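Local coordinates for probable thioesterase (Thermus thermophilus, PDB 1Z54), which probably hydrolyses fatty acyl-CoA thioesters, as a member of the 4-hydroxybenzoyl-CoA thioesterase family, at residues P66-T77 with F89-L100. Sequence-based numbering, arbitrary orientation.
Sequences PARFGEVVEVRT and FRYRVEREGVLL
R76 reaches across to E94, its NH2 meeting the syn lone pair of OE2 at 2.7 Å, nearly in the guanidinium plane. A bend at chi3 (59°) turns the arginine's end that way. R92 lies alongside R76, their guanidinium planes 55° apart; both face the E94 carboxylate, which probably offsets their like charges, though the R92 contact is doubtfully short. With an alanine in place of R76, E94 would probably lose its cross-strand cation and be left with R92 of its own strand. Backbone bonds pair E74 with E94 and R76 with R92. Beta-branched valines suit the opposite face: V75 CG2 packs on V93 CG2 at 4.2 Å, while T77 CB sits 3.4 Å from Y91 CD2. The Y91 hydroxyl is hydrogen-bonded to T105 and R33. Beyond the last strand pairing, R95 NH1 reaches the loop before strand 72-82, donating in plane to P66 O (3.1 Å, 154°) and making a weakly hydrogen-bonded salt bridge to E71 OE2; E71 OE1 lies over one guanidinium face. L100 CD1 touches both A67 CB and V73 CG1. This hairpin, 72-82 with 86-95, belongs to the antiparallel sheet that wraps helix 24-39 in the hotdog fold, its mainly apolar face inward.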
loop_
_atom_site.group_PDB
_atom_site.type_symbol
_atom_site.label_atom_id
_atom_site.label_comp_id
_atom_site.label_asym_id
_atom_site.label_seq_id
_atom_site.Cartn_x
_atom_site.Cartn_y
_atom_site.Cartn_z
ATOM N N PRO A 66 -8.869 17.601 -0.947
ATOM C CA PRO A 66 -8.342 16.365 -1.523
ATOM C C PRO A 66 -7.495 16.472 -2.775
ATOM O O PRO A 66 -7.544 17.461 -3.506
ATOM C CB PRO A 66 -9.603 15.549 -1.769
ATOM C CG PRO A 66 -10.566 16.610 -2.227
ATOM C CD PRO A 66 -10.300 17.766 -1.265
ATOM N N ALA A 67 -6.706 15.425 -2.994
ATOM C CA ALA A 67 -5.865 15.302 -4.170
ATOM C C ALA A 67 -6.592 14.222 -4.967
ATOM O O ALA A 67 -7.271 13.375 -4.387
ATOM C CB ALA A 67 -4.466 14.832 -3.781
ATOM N N ARG A 68 -6.470 14.250 -6.286
ATOM C CA ARG A 68 -7.152 13.256 -7.110
ATOM C C ARG A 68 -6.273 12.664 -8.202
ATOM O O ARG A 68 -5.265 13.263 -8.602
ATOM C CB ARG A 68 -8.385 13.873 -7.774
ATOM C CG ARG A 68 -9.471 14.319 -6.821
ATOM C CD ARG A 68 -10.780 14.543 -7.564
ATOM N NE ARG A 68 -11.869 14.881 -6.651
ATOM C CZ ARG A 68 -11.999 16.058 -6.043
ATOM N NH1 ARG A 68 -11.112 17.022 -6.253
ATOM N NH2 ARG A 68 -13.011 16.268 -5.213
ATOM N N PHE A 69 -6.662 11.484 -8.681
ATOM C CA PHE A 69 -5.936 10.843 -9.763
ATOM C C PHE A 69 -6.084 11.768 -10.963
ATOM O O PHE A 69 -7.183 12.236 -11.266
ATOM C CB PHE A 69 -6.531 9.482 -10.101
ATOM C CG PHE A 69 -5.928 8.859 -11.328
ATOM C CD1 PHE A 69 -6.687 8.677 -12.480
ATOM C CD2 PHE A 69 -4.582 8.482 -11.339
ATOM C CE1 PHE A 69 -6.116 8.126 -13.632
ATOM C CE2 PHE A 69 -4.000 7.936 -12.481
ATOM C CZ PHE A 69 -4.767 7.756 -13.632
ATOM N N GLY A 70 -4.978 12.025 -11.645
ATOM C CA GLY A 70 -5.006 12.919 -12.783
ATOM C C GLY A 70 -4.253 14.187 -12.427
ATOM O O GLY A 70 -3.859 14.951 -13.309
ATOM N N GLU A 71 -4.037 14.406 -11.132
ATOM C CA GLU A 71 -3.332 15.599 -10.662
ATOM C C GLU A 71 -1.908 15.310 -10.215
ATOM O O GLU A 71 -1.516 14.155 -10.037
ATOM C CB GLU A 71 -4.077 16.229 -9.482
ATOM C CG GLU A 71 -5.513 16.641 -9.763
ATOM C CD GLU A 71 -6.266 17.019 -8.493
ATOM O OE1 GLU A 71 -7.397 17.535 -8.596
ATOM O OE2 GLU A 71 -5.731 16.795 -7.387
ATOM N N VAL A 72 -1.142 16.383 -10.039
ATOM C CA VAL A 72 0.233 16.314 -9.568
ATOM C C VAL A 72 0.264 17.205 -8.333
ATOM O O VAL A 72 -0.292 18.302 -8.348
ATOM C CB VAL A 72 1.221 16.852 -10.623
ATOM C CG1 VAL A 72 2.609 16.955 -10.028
ATOM C CG2 VAL A 72 1.245 15.921 -11.843
ATOM N N VAL A 73 0.875 16.734 -7.253
ATOM C CA VAL A 73 0.931 17.534 -6.034
ATOM C C VAL A 73 2.348 17.944 -5.707
ATOM O O VAL A 73 3.311 17.266 -6.071
ATOM C CB VAL A 73 0.380 16.778 -4.797
ATOM C CG1 VAL A 73 -1.088 16.500 -4.961
ATOM C CG2 VAL A 73 1.172 15.491 -4.584
ATOM N N GLU A 74 2.461 19.069 -5.013
ATOM C CA GLU A 74 3.753 19.588 -4.601
ATOM C C GLU A 74 3.839 19.520 -3.092
ATOM O O GLU A 74 2.925 19.957 -2.383
ATOM C CB GLU A 74 3.929 21.032 -5.077
ATOM C CG GLU A 74 4.160 21.150 -6.572
ATOM C CD GLU A 74 4.466 22.570 -7.010
ATOM O OE1 GLU A 74 4.888 22.749 -8.172
ATOM O OE2 GLU A 74 4.279 23.506 -6.200
ATOM N N VAL A 75 4.931 18.945 -2.607
ATOM C CA VAL A 75 5.146 18.815 -1.181
ATOM C C VAL A 75 6.344 19.645 -0.781
ATOM O O VAL A 75 7.469 19.391 -1.214
ATOM C CB VAL A 75 5.393 17.362 -0.777
ATOM C CG1 VAL A 75 5.503 17.269 0.738
ATOM C CG2 VAL A 75 4.256 16.484 -1.294
ATOM N N ARG A 76 6.083 20.652 0.039
ATOM C CA ARG A 76 7.119 21.548 0.514
ATOM C C ARG A 76 7.571 21.074 1.883
ATOM O O ARG A 76 6.758 20.917 2.791
ATOM C CB ARG A 76 6.559 22.970 0.598
ATOM C CG ARG A 76 6.075 23.493 -0.753
ATOM C CD ARG A 76 5.140 24.692 -0.614
ATOM N NE ARG A 76 5.769 25.815 0.075
ATOM C CZ ARG A 76 5.190 27.003 0.245
ATOM N NH1 ARG A 76 5.830 27.976 0.885
ATOM N NH2 ARG A 76 3.968 27.221 -0.226
ATOM N N THR A 77 8.866 20.834 2.039
ATOM C CA THR A 77 9.351 20.379 3.329
ATOM C C THR A 77 10.552 21.143 3.846
ATOM O O THR A 77 11.424 21.578 3.090
ATOM C CB THR A 77 9.685 18.856 3.319
ATOM O OG1 THR A 77 10.943 18.629 3.962
ATOM C CG2 THR A 77 9.724 18.313 1.923
ATOM N N PHE A 89 10.312 17.500 10.827
ATOM C CA PHE A 89 10.038 18.052 9.511
ATOM C C PHE A 89 8.604 18.536 9.468
ATOM O O PHE A 89 7.715 17.951 10.091
ATOM C CB PHE A 89 10.223 17.004 8.402
ATOM C CG PHE A 89 11.634 16.542 8.229
ATOM C CD1 PHE A 89 12.174 15.588 9.076
ATOM C CD2 PHE A 89 12.436 17.085 7.225
ATOM C CE1 PHE A 89 13.496 15.179 8.932
ATOM C CE2 PHE A 89 13.757 16.685 7.070
ATOM C CZ PHE A 89 14.290 15.730 7.925
ATOM N N ARG A 90 8.383 19.615 8.732
ATOM C CA ARG A 90 7.051 20.162 8.567
ATOM C C ARG A 90 6.782 20.204 7.077
ATOM O O ARG A 90 7.673 20.515 6.291
ATOM C CB ARG A 90 6.952 21.553 9.188
ATOM C CG ARG A 90 6.762 21.514 10.688
ATOM C CD ARG A 90 6.191 22.820 11.188
ATOM N NE ARG A 90 5.496 22.651 12.460
ATOM C CZ ARG A 90 4.418 21.888 12.633
ATOM N NH1 ARG A 90 3.856 21.799 13.830
ATOM N NH2 ARG A 90 3.901 21.216 11.612
ATOM N N TYR A 91 5.556 19.879 6.682
ATOM C CA TYR A 91 5.233 19.844 5.266
ATOM C C TYR A 91 3.936 20.518 4.878
ATOM O O TYR A 91 3.007 20.626 5.675
ATOM C CB TYR A 91 5.133 18.398 4.773
ATOM C CG TYR A 91 6.145 17.432 5.329
ATOM C CD1 TYR A 91 6.077 16.994 6.656
ATOM C CD2 TYR A 91 7.124 16.884 4.503
ATOM C CE1 TYR A 91 6.962 16.019 7.141
ATOM C CE2 TYR A 91 8.004 15.917 4.974
ATOM C CZ TYR A 91 7.918 15.485 6.290
ATOM O OH TYR A 91 8.783 14.511 6.736
ATOM N N ARG A 92 3.884 20.934 3.616
ATOM C CA ARG A 92 2.692 21.534 3.040
ATOM C C ARG A 92 2.480 20.822 1.716
ATOM O O ARG A 92 3.378 20.782 0.868
ATOM C CB ARG A 92 2.873 23.037 2.804
ATOM C CG ARG A 92 2.798 23.864 4.080
ATOM C CD ARG A 92 2.983 25.360 3.840
ATOM N NE ARG A 92 1.758 26.025 3.404
ATOM C CZ ARG A 92 1.339 26.079 2.146
ATOM N NH1 ARG A 92 2.051 25.511 1.183
ATOM N NH2 ARG A 92 0.201 26.699 1.852
ATOM N N VAL A 93 1.304 20.225 1.556
ATOM C CA VAL A 93 0.985 19.524 0.330
ATOM C C VAL A 93 -0.014 20.376 -0.419
ATOM O O VAL A 93 -1.131 20.589 0.050
ATOM C CB VAL A 93 0.334 18.152 0.589
ATOM C CG1 VAL A 93 0.097 17.450 -0.739
ATOM C CG2 VAL A 93 1.215 17.302 1.502
ATOM N N GLU A 94 0.379 20.869 -1.583
ATOM C CA GLU A 94 -0.532 21.693 -2.343
ATOM C C GLU A 94 -0.570 21.362 -3.822
ATOM O O GLU A 94 0.184 20.517 -4.312
ATOM C CB GLU A 94 -0.203 23.177 -2.123
ATOM C CG GLU A 94 1.245 23.555 -2.307
ATOM C CD GLU A 94 1.494 25.020 -2.012
ATOM O OE1 GLU A 94 0.882 25.875 -2.675
ATOM O OE2 GLU A 94 2.297 25.324 -1.109
ATOM N N ARG A 95 -1.483 22.025 -4.521
ATOM C CA ARG A 95 -1.660 21.841 -5.951
ATOM C C ARG A 95 -1.998 23.204 -6.542
ATOM O O ARG A 95 -3.082 23.734 -6.312
ATOM C CB ARG A 95 -2.806 20.863 -6.213
ATOM C CG ARG A 95 -3.074 20.583 -7.680
ATOM C CD ARG A 95 -4.365 19.806 -7.827
ATOM N NE ARG A 95 -5.503 20.596 -7.358
ATOM C CZ ARG A 95 -6.358 20.208 -6.413
ATOM N NH1 ARG A 95 -6.218 19.023 -5.821
ATOM N NH2 ARG A 95 -7.355 21.011 -6.054
ATOM N N GLU A 96 -1.059 23.773 -7.287
ATOM C CA GLU A 96 -1.257 25.077 -7.912
ATOM C C GLU A 96 -1.789 26.114 -6.916
ATOM O O GLU A 96 -2.872 26.675 -7.099
ATOM C CB GLU A 96 -2.220 24.943 -9.091
ATOM C CG GLU A 96 -1.903 23.763 -10.000
ATOM C CD GLU A 96 -2.805 23.699 -11.217
ATOM O OE1 GLU A 96 -2.495 24.369 -12.225
ATOM O OE2 GLU A 96 -3.832 22.984 -11.162
ATOM N N GLY A 97 -1.022 26.350 -5.857
ATOM C CA GLY A 97 -1.414 27.322 -4.855
ATOM C C GLY A 97 -2.428 26.881 -3.811
ATOM O O GLY A 97 -2.494 27.473 -2.738
ATOM N N VAL A 98 -3.218 25.854 -4.101
ATOM C CA VAL A 98 -4.226 25.392 -3.142
ATOM C C VAL A 98 -3.647 24.399 -2.138
ATOM O O VAL A 98 -3.090 23.371 -2.525
ATOM C CB VAL A 98 -5.406 24.708 -3.852
ATOM C CG1 VAL A 98 -6.521 24.432 -2.851
ATOM C CG2 VAL A 98 -5.906 25.579 -4.998
ATOM N N LEU A 99 -3.776 24.703 -0.849
ATOM C CA LEU A 99 -3.261 23.803 0.174
ATOM C C LEU A 99 -4.196 22.594 0.258
ATOM O O LEU A 99 -5.419 22.743 0.349
ATOM C CB LEU A 99 -3.189 24.513 1.525
ATOM C CG LEU A 99 -2.712 23.692 2.725
ATOM C CD1 LEU A 99 -1.284 23.189 2.506
ATOM C CD2 LEU A 99 -2.792 24.559 3.977
ATOM N N LEU A 100 -3.622 21.398 0.208
ATOM C CA LEU A 100 -4.423 20.184 0.278
ATOM C C LEU A 100 -4.402 19.601 1.674
ATOM O O LEU A 100 -5.416 19.110 2.176
ATOM C CB LEU A 100 -3.909 19.151 -0.724
ATOM C CG LEU A 100 -3.953 19.629 -2.172
ATOM C CD1 LEU A 100 -3.702 18.443 -3.100
ATOM C CD2 LEU A 100 -5.317 20.256 -2.472
#